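Local coordinates for uncharacterized protein (Staphylococcus aureus subsp. aureus, PDB 4H0A), which is of unknown function but belongs to the CAP (cysteine-rich secretory protein) family, carrying a CAP-associated N-terminal region ahead of its CAP domain, at residues Lys143-Ile148 / Tyr154-Ser159; Ile148-Ile153 / Val169-Lys174. All coordinates share one frame; numbering follows the deposited sequence.

Interaction 1 of 2, residues Lys143-Ile148 / Tyr154-Ser159; sequences KTQTLI and YAQVYS
Ile148 and Val157 meet on one face of an antiparallel beta hairpin, a worked example of how two adjoining strands sort their side chains above and below a sheet. Strand 145-150 forms one edge of the seven-stranded antiparallel sheet, and the short strand axes run at 160° to each other. On this face CD1 of Ile148 reaches across to CG2 of Val157 at 3.7 Å, the two branches passing at a slant. CG1 of Ile148 stands beside its own backbone N and the chain then runs out straight (chi2 172°), which carries CD1 along the sheet to its neighbour. Thr146 and Ala155 share this face, and the hydroxyl of Thr146 turns back to Leu142 O.

The other face carries Gln145, Leu147, Gln156 and Tyr158. Gln145 lies alongside Tyr158, both pointing the same way, with CG of the glutamine 3.7 Å from CE1 of the ring. Leu147 turns its CD1 branch to Tyr154, meeting CB at 3.9 Å, while Gln156 CG passes the same methyl a little farther off. The Gln156 amide is held from outside the hairpin, OE1 by Arg170 NE and NE2 by Tyr183 OH.

Reciprocal backbone bonds between Ile148 and Ala155, N to O at 2.8 Å in both directions, set the register, and Val157 N adds a single bond to Thr146 O at 2.9 Å. At the end of helix 139-144 the approach differs. Thr144 OG1 bonds chiefly to Glu140 O, with His287 NE2 and Asn291 OD1 as further partners, and Thr144 O receives Ser159 N at 3.0 Å from 45° above the carbonyl plane. Beside this bond Ser159 OG is buried without a polar partner, and Ser159 CB rests 3.8 Å from Lys143 O.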
ATOM      1  N   LYS A 143     -15.893   2.536  -3.937  1.00 67.61           N
ATOM      2  CA  LYS A 143     -15.967   1.272  -4.673  1.00 66.97           C
ATOM      3  C   LYS A 143     -14.680   0.450  -4.542  1.00 65.55           C
ATOM      4  O   LYS A 143     -14.764  -0.777  -4.535  1.00 63.10           O
ATOM      5  CB  LYS A 143     -16.257   1.522  -6.169  1.00 71.67           C
ATOM      6  CG  LYS A 143     -17.711   1.281  -6.583  1.00 95.26           C
ATOM      7  CD  LYS A 143     -18.679   2.322  -6.049  1.00107.59           C
ATOM      8  CE  LYS A 143     -20.054   2.123  -6.635  1.00122.74           C
ATOM      9  NZ  LYS A 143     -21.060   3.051  -6.050  1.00135.49           N
ATOM     10  N   THR A 144     -13.503   1.103  -4.496  1.00 61.25           N
ATOM     11  CA  THR A 144     -12.221   0.386  -4.529  1.00 58.32           C
ATOM     12  C   THR A 144     -11.272   0.624  -3.345  1.00 59.37           C
ATOM     13  O   THR A 144     -10.195   0.032  -3.334  1.00 54.85           O
ATOM     14  CB  THR A 144     -11.516   0.752  -5.839  1.00 66.02           C
ATOM     15  OG1 THR A 144     -11.060   2.112  -5.777  1.00 61.14           O
ATOM     16  CG2 THR A 144     -12.429   0.521  -7.067  1.00 66.87           C
ATOM     17  N   GLN A 145     -11.659   1.439  -2.357  1.00 58.33           N
ATOM     18  CA  GLN A 145     -10.844   1.709  -1.165  1.00 56.03           C
ATOM     19  C   GLN A 145     -11.770   1.925   0.023  1.00 59.93           C
ATOM     20  O   GLN A 145     -11.526   2.809   0.844  1.00 60.51           O
ATOM     21  CB  GLN A 145      -9.993   2.961  -1.427  1.00 57.89           C
ATOM     22  CG  GLN A 145      -8.705   3.015  -0.642  1.00 69.20           C
ATOM     23  CD  GLN A 145      -7.951   4.304  -0.867  1.00 78.94           C
ATOM     24  OE1 GLN A 145      -8.413   5.233  -1.527  1.00 75.50           O
ATOM     25  NE2 GLN A 145      -6.780   4.401  -0.298  1.00 67.14           N
ATOM     26  N   THR A 146     -12.852   1.137   0.094  1.00 56.55           N
ATOM     27  CA  THR A 146     -13.930   1.313   1.067  1.00 57.20           C
ATOM     28  C   THR A 146     -13.424   1.403   2.494  1.00 58.24           C
ATOM     29  O   THR A 146     -12.685   0.527   2.925  1.00 54.72           O
ATOM     30  CB  THR A 146     -14.939   0.171   0.966  1.00 64.52           C
ATOM     31  OG1 THR A 146     -15.067  -0.193  -0.407  1.00 66.02           O
ATOM     32  CG2 THR A 146     -16.307   0.544   1.561  1.00 63.66           C
ATOM     33  N   LEU A 147     -13.828   2.462   3.219  1.00 55.57           N
ATOM     34  CA  LEU A 147     -13.485   2.641   4.631  1.00 53.42           C
ATOM     35  C   LEU A 147     -14.675   2.142   5.430  1.00 59.77           C
ATOM     36  O   LEU A 147     -15.772   2.668   5.249  1.00 62.53           O
ATOM     37  CB  LEU A 147     -13.176   4.107   4.941  1.00 53.72           C
ATOM     38  CG  LEU A 147     -12.762   4.426   6.384  1.00 56.33           C
ATOM     39  CD1 LEU A 147     -11.497   3.646   6.794  1.00 52.72           C
ATOM     40  CD2 LEU A 147     -12.507   5.914   6.554  1.00 57.80           C
ATOM     41  N   ILE A 148     -14.495   1.098   6.250  1.00 54.13           N
ATOM     42  CA  ILE A 148     -15.597   0.503   7.018  1.00 55.14           C
ATOM     43  C   ILE A 148     -15.257   0.550   8.486  1.00 59.16           C
ATOM     44  O   ILE A 148     -14.138   0.204   8.842  1.00 56.33           O
ATOM     45  CB  ILE A 148     -15.879  -0.963   6.568  1.00 57.21           C
ATOM     46  CG1 ILE A 148     -16.036  -1.067   5.030  1.00 58.24           C
ATOM     47  CG2 ILE A 148     -17.128  -1.511   7.280  1.00 58.73           C
ATOM     48  CD1 ILE A 148     -16.134  -2.482   4.476  1.00 57.54           C
ATOM     49  N   TYR A 154     -11.182   0.432  12.173  1.00 49.69           N
ATOM     50  CA  TYR A 154     -11.547   0.617  10.781  1.00 49.91           C
ATOM     51  C   TYR A 154     -10.883  -0.401   9.898  1.00 51.30           C
ATOM     52  O   TYR A 154      -9.893  -1.036  10.282  1.00 48.44           O
ATOM     53  CB  TYR A 154     -11.153   2.028  10.317  1.00 51.99           C
ATOM     54  CG  TYR A 154     -11.952   3.110  11.003  1.00 56.75           C
ATOM     55  CD1 TYR A 154     -11.602   3.566  12.268  1.00 59.53           C
ATOM     56  CD2 TYR A 154     -13.096   3.636  10.415  1.00 59.67           C
ATOM     57  CE1 TYR A 154     -12.352   4.542  12.920  1.00 63.37           C
ATOM     58  CE2 TYR A 154     -13.853   4.616  11.056  1.00 63.27           C
ATOM     59  CZ  TYR A 154     -13.483   5.061  12.314  1.00 68.99           C
ATOM     60  OH  TYR A 154     -14.211   6.019  12.979  1.00 72.03           O
ATOM     61  N   ALA A 155     -11.429  -0.551   8.703  1.00 49.36           N
ATOM     62  CA  ALA A 155     -10.861  -1.405   7.673  1.00 46.77           C
ATOM     63  C   ALA A 155     -10.913  -0.684   6.359  1.00 50.28           C
ATOM     64  O   ALA A 155     -11.935  -0.073   6.035  1.00 51.91           O
ATOM     65  CB  ALA A 155     -11.612  -2.722   7.571  1.00 48.23           C
ATOM     66  N   GLN A 156      -9.808  -0.715   5.624  1.00 45.66           N
ATOM     67  CA  GLN A 156      -9.729  -0.226   4.259  1.00 45.14           C
ATOM     68  C   GLN A 156      -9.759  -1.462   3.392  1.00 46.12           C
ATOM     69  O   GLN A 156      -8.880  -2.314   3.543  1.00 42.80           O
ATOM     70  CB  GLN A 156      -8.463   0.585   4.023  1.00 44.62           C
ATOM     71  CG  GLN A 156      -8.367   1.836   4.880  1.00 45.55           C
ATOM     72  CD  GLN A 156      -7.161   2.598   4.438  1.00 53.49           C
ATOM     73  OE1 GLN A 156      -6.045   2.331   4.887  1.00 46.12           O
ATOM     74  NE2 GLN A 156      -7.317   3.397   3.395  1.00 46.28           N
ATOM     75  N   VAL A 157     -10.793  -1.615   2.557  1.00 44.84           N
ATOM     76  CA  VAL A 157     -10.956  -2.769   1.683  1.00 44.00           C
ATOM     77  C   VAL A 157     -10.545  -2.362   0.278  1.00 47.90           C
ATOM     78  O   VAL A 157     -11.228  -1.552  -0.346  1.00 48.68           O
ATOM     79  CB  VAL A 157     -12.413  -3.293   1.722  1.00 49.04           C
ATOM     80  CG1 VAL A 157     -12.543  -4.595   0.930  1.00 48.37           C
ATOM     81  CG2 VAL A 157     -12.873  -3.482   3.163  1.00 49.18           C
ATOM     82  N   TYR A 158      -9.446  -2.932  -0.222  1.00 42.43           N
ATOM     83  CA  TYR A 158      -8.921  -2.614  -1.548  1.00 42.76           C
ATOM     84  C   TYR A 158      -9.497  -3.543  -2.583  1.00 49.60           C
ATOM     85  O   TYR A 158      -9.341  -4.753  -2.449  1.00 47.77           O
ATOM     86  CB  TYR A 158      -7.396  -2.723  -1.548  1.00 40.96           C
ATOM     87  CG  TYR A 158      -6.751  -1.748  -0.593  1.00 41.46           C
ATOM     88  CD1 TYR A 158      -6.628  -0.405  -0.917  1.00 44.78           C
ATOM     89  CD2 TYR A 158      -6.292  -2.162   0.654  1.00 40.42           C
ATOM     90  CE1 TYR A 158      -6.035   0.502  -0.039  1.00 46.48           C
ATOM     91  CE2 TYR A 158      -5.708  -1.265   1.544  1.00 40.58           C
ATOM     92  CZ  TYR A 158      -5.563   0.064   1.188  1.00 48.79           C
ATOM     93  OH  TYR A 158      -4.967   0.933   2.069  1.00 44.13           O
ATOM     94  N   SER A 159     -10.153  -2.991  -3.610  1.00 51.52           N
ATOM     95  CA  SER A 159     -10.746  -3.794  -4.687  1.00 54.52           C
ATOM     96  C   SER A 159     -10.187  -3.402  -6.014  1.00 64.73           C
ATOM     97  O   SER A 159      -9.700  -2.285  -6.194  1.00 65.75           O
ATOM     98  CB  SER A 159     -12.262  -3.642  -4.745  1.00 58.58           C
ATOM     99  OG  SER A 159     -12.879  -3.949  -3.508  1.00 67.12           O
TER

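Interaction 2 of 2, residues Ile148-Ile153 / Val169-Lys174; sequences IKYGDI and VRFLTK. With EDO (1,2-ethanediol), chain C.
Ile153 and Phe171 bury the most surface where the tight end of a beta hairpin leans on the next strand of the sheet. The hairpin reverses through a type II' turn from Tyr150 to Ile153, closed by reciprocal backbone bonds: Tyr150 N to Ile153 O at 2.8 Å and Ile153 N to Tyr150 O at 3.0 Å. Gly151 takes the positive phi (64°) that this turn requires.

Ile153 touches the 169-174 segment at two levels. Its CB sits 3.8 Å from Leu172 O, and its CD1 approaches CD2 of Phe171 at 4.1 Å. CG1 lies between the backbone N and the carbonyl carbon (chi1 62°), with CD1 extended beyond it, so the outermost methyl reaches the phenyl ring.

The same ring offers CE2 to CD2 of Tyr150 at 4.0 Å, the two aromatic side chains meeting at a slant across the intervening strand, where Ala155 touches both. A face of the Tyr150 ring is covered toward its rim by CG2 of Ile148, while Val41 packs on Phe171 from a loop.

No direct hydrogen bond joins the two segments. One water bridges them instead, donating a hydrogen bond to Asp152 O at 2.8 Å and accepting one from Lys174 N at 2.7 Å, at the start of helix 174-180.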
ATOM      1  N   ILE A 148     -14.495   1.098   6.250  1.00 54.13           N
ATOM      2  CA  ILE A 148     -15.597   0.503   7.018  1.00 55.14           C
ATOM      3  C   ILE A 148     -15.257   0.550   8.486  1.00 59.16           C
ATOM      4  O   ILE A 148     -14.138   0.204   8.842  1.00 56.33           O
ATOM      5  CB  ILE A 148     -15.879  -0.963   6.568  1.00 57.21           C
ATOM      6  CG1 ILE A 148     -16.036  -1.067   5.030  1.00 58.24           C
ATOM      7  CG2 ILE A 148     -17.128  -1.511   7.280  1.00 58.73           C
ATOM      8  CD1 ILE A 148     -16.134  -2.482   4.476  1.00 57.54           C
ATOM      9  N   LYS A 149     -16.223   0.927   9.347  1.00 58.06           N
ATOM     10  CA  LYS A 149     -15.987   0.933  10.785  1.00 57.71           C
ATOM     11  C   LYS A 149     -16.490  -0.393  11.347  1.00 61.65           C
ATOM     12  O   LYS A 149     -17.653  -0.729  11.151  1.00 62.55           O
ATOM     13  CB  LYS A 149     -16.684   2.128  11.455  1.00 62.43           C
ATOM     14  CG  LYS A 149     -16.263   2.339  12.906  1.00 68.80           C
ATOM     15  CD  LYS A 149     -16.844   3.623  13.492  1.00 78.44           C
ATOM     16  CE  LYS A 149     -16.492   3.795  14.952  1.00 85.17           C
ATOM     17  NZ  LYS A 149     -16.915   5.119  15.476  1.00101.00           N
ATOM     18  N   TYR A 150     -15.601  -1.168  11.986  1.00 57.22           N
ATOM     19  CA  TYR A 150     -15.923  -2.441  12.637  1.00 56.85           C
ATOM     20  C   TYR A 150     -15.664  -2.262  14.111  1.00 62.29           C
ATOM     21  O   TYR A 150     -14.503  -2.207  14.523  1.00 60.35           O
ATOM     22  CB  TYR A 150     -15.066  -3.586  12.074  1.00 54.33           C
ATOM     23  CG  TYR A 150     -15.435  -3.985  10.664  1.00 54.81           C
ATOM     24  CD1 TYR A 150     -16.659  -4.582  10.384  1.00 58.71           C
ATOM     25  CD2 TYR A 150     -14.544  -3.806   9.615  1.00 53.44           C
ATOM     26  CE1 TYR A 150     -17.006  -4.949   9.089  1.00 57.58           C
ATOM     27  CE2 TYR A 150     -14.869  -4.195   8.318  1.00 54.14           C
ATOM     28  CZ  TYR A 150     -16.096  -4.780   8.061  1.00 60.61           C
ATOM     29  OH  TYR A 150     -16.428  -5.159   6.783  1.00 57.68           O
ATOM     30  N   GLY A 151     -16.725  -2.113  14.895  1.00 61.97           N
ATOM     31  CA  GLY A 151     -16.579  -1.845  16.318  1.00 63.10           C
ATOM     32  C   GLY A 151     -15.909  -0.496  16.494  1.00 65.63           C
ATOM     33  O   GLY A 151     -16.371   0.484  15.907  1.00 66.15           O
ATOM     34  N   ASP A 152     -14.780  -0.457  17.228  1.00 60.25           N
ATOM     35  CA  ASP A 152     -14.001   0.771  17.467  1.00 59.74           C
ATOM     36  C   ASP A 152     -12.819   0.918  16.483  1.00 59.64           C
ATOM     37  O   ASP A 152     -12.060   1.882  16.605  1.00 57.93           O
ATOM     38  CB  ASP A 152     -13.456   0.799  18.913  1.00 62.37           C
ATOM     39  N   ILE A 153     -12.648  -0.014  15.516  1.00 54.09           N
ATOM     40  CA  ILE A 153     -11.538   0.076  14.557  1.00 51.19           C
ATOM     41  C   ILE A 153     -12.089   0.224  13.145  1.00 55.57           C
ATOM     42  O   ILE A 153     -13.311   0.179  12.939  1.00 56.69           O
ATOM     43  CB  ILE A 153     -10.553  -1.122  14.681  1.00 51.87           C
ATOM     44  CG1 ILE A 153     -11.226  -2.486  14.387  1.00 52.55           C
ATOM     45  CG2 ILE A 153      -9.916  -1.113  16.068  1.00 52.28           C
ATOM     46  CD1 ILE A 153     -10.216  -3.592  14.063  1.00 56.91           C
ATOM     47  N   VAL A 169      -6.826  -6.189   2.569  1.00 37.49           N
ATOM     48  CA  VAL A 169      -7.545  -5.448   3.610  1.00 38.14           C
ATOM     49  C   VAL A 169      -6.540  -4.891   4.591  1.00 41.92           C
ATOM     50  O   VAL A 169      -5.590  -5.590   4.953  1.00 40.48           O
ATOM     51  CB  VAL A 169      -8.596  -6.314   4.353  1.00 42.48           C
ATOM     52  CG1 VAL A 169      -9.330  -5.493   5.422  1.00 42.89           C
ATOM     53  CG2 VAL A 169      -9.585  -6.948   3.376  1.00 44.05           C
ATOM     54  N   ARG A 170      -6.748  -3.651   5.042  1.00 38.28           N
ATOM     55  CA  ARG A 170      -5.930  -3.072   6.094  1.00 36.26           C
ATOM     56  C   ARG A 170      -6.838  -2.734   7.243  1.00 40.76           C
ATOM     57  O   ARG A 170      -7.723  -1.895   7.075  1.00 41.50           O
ATOM     58  CB  ARG A 170      -5.135  -1.831   5.650  1.00 36.99           C
ATOM     59  CG  ARG A 170      -4.449  -1.117   6.843  1.00 39.18           C
ATOM     60  CD  ARG A 170      -3.258  -0.294   6.419  1.00 40.86           C
ATOM     61  NE  ARG A 170      -3.650   0.816   5.553  1.00 41.22           N
ATOM     62  CZ  ARG A 170      -2.801   1.558   4.848  1.00 46.38           C
ATOM     63  NH1 ARG A 170      -1.491   1.333   4.919  1.00 36.99           N
ATOM     64  NH2 ARG A 170      -3.250   2.538   4.078  1.00 37.42           N
ATOM     65  N   PHE A 171      -6.661  -3.407   8.396  1.00 36.78           N
ATOM     66  CA  PHE A 171      -7.408  -3.069   9.609  1.00 37.56           C
ATOM     67  C   PHE A 171      -6.546  -2.081  10.364  1.00 41.74           C
ATOM     68  O   PHE A 171      -5.345  -2.333  10.492  1.00 40.25           O
ATOM     69  CB  PHE A 171      -7.722  -4.305  10.449  1.00 39.68           C
ATOM     70  CG  PHE A 171      -8.813  -5.170   9.868  1.00 43.16           C
ATOM     71  CD1 PHE A 171      -8.507  -6.216   9.013  1.00 45.04           C
ATOM     72  CD2 PHE A 171     -10.143  -4.985  10.236  1.00 46.97           C
ATOM     73  CE1 PHE A 171      -9.510  -7.045   8.513  1.00 47.48           C
ATOM     74  CE2 PHE A 171     -11.143  -5.813   9.735  1.00 51.62           C
ATOM     75  CZ  PHE A 171     -10.823  -6.836   8.874  1.00 49.08           C
ATOM     76  N   LEU A 172      -7.108  -0.960  10.838  1.00 39.15           N
ATOM     77  CA  LEU A 172      -6.291   0.032  11.540  1.00 39.47           C
ATOM     78  C   LEU A 172      -7.112   0.909  12.478  1.00 45.12           C
ATOM     79  O   LEU A 172      -8.332   0.993  12.358  1.00 45.10           O
ATOM     80  CB  LEU A 172      -5.503   0.915  10.541  1.00 38.96           C
ATOM     81  CG  LEU A 172      -6.253   2.009   9.737  1.00 44.75           C
ATOM     82  CD1 LEU A 172      -5.290   2.712   8.790  1.00 43.57           C
ATOM     83  CD2 LEU A 172      -7.424   1.433   8.930  1.00 49.37           C
ATOM     84  N   THR A 173      -6.418   1.557  13.421  1.00 43.65           N
ATOM     85  CA  THR A 173      -7.064   2.450  14.378  1.00 45.32           C
ATOM     86  C   THR A 173      -7.283   3.816  13.757  1.00 49.58           C
ATOM     87  O   THR A 173      -6.654   4.162  12.759  1.00 47.42           O
ATOM     88  CB  THR A 173      -6.226   2.591  15.652  1.00 49.43           C
ATOM     89  OG1 THR A 173      -5.005   3.250  15.325  1.00 44.41           O
ATOM     90  CG2 THR A 173      -5.944   1.251  16.319  1.00 50.67           C
ATOM     91  N   LYS A 174      -8.149   4.611  14.377  1.00 49.04           N
ATOM     92  CA  LYS A 174      -8.395   5.980  13.937  1.00 50.46           C
ATOM     93  C   LYS A 174      -7.107   6.859  13.980  1.00 53.08           C
ATOM     94  O   LYS A 174      -6.931   7.709  13.106  1.00 52.10           O
ATOM     95  CB  LYS A 174      -9.506   6.627  14.773  1.00 54.89           C
ATOM     96  CG  LYS A 174      -9.251   6.731  16.271  1.00 60.54           C
ATOM     97  CD  LYS A 174     -10.552   7.169  16.984  1.00 66.50           C
ATOM     98  CE  LYS A 174     -10.417   7.174  18.485  1.00 70.28           C
ATOM     99  NZ  LYS A 174      -9.575   8.291  18.974  1.00 73.98           N
TER
HETATM  100  C1  EDO C 401       1.482  -0.241   5.780  1.00 40.59           C
HETATM  101  O1  EDO C 401       0.222  -0.722   6.212  1.00 35.22           O
HETATM  102  C2  EDO C 401       1.984   0.652   6.946  1.00 43.37           C
HETATM  103  O2  EDO C 401       3.219   1.246   6.621  1.00 44.16           O
HETATM  104  O   HOH W   1      -9.675   3.251  16.186  1.00 47.81           O

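Overall arrangement
Interactions 1 and 2 belong to one antiparallel sheet, their centres 10 Å apart. Strand 153-159 lies between 145-150 and 166-172, so interaction 1 pairs neighbours, while interaction 2 joins the hairpin turn to the third strand, with Ile153 at the start of the middle strand and Tyr150 reaching over it to Phe171. Probable backbone hydrogen bonds stitch them together: Gln156 N to Arg170 O and Tyr154 O to Leu172 N, both 2.8 Å. Arg170 also leads out of the sheet. Its NH1 forms a salt bridge with Asp281, just before helix 282-290, and donates to O1 of a 1,2-ethanediol at 3.0 Å. That molecule, also bonded to Asn71, probably came from the crystallisation liquor, and its position is not evidence of a functional site.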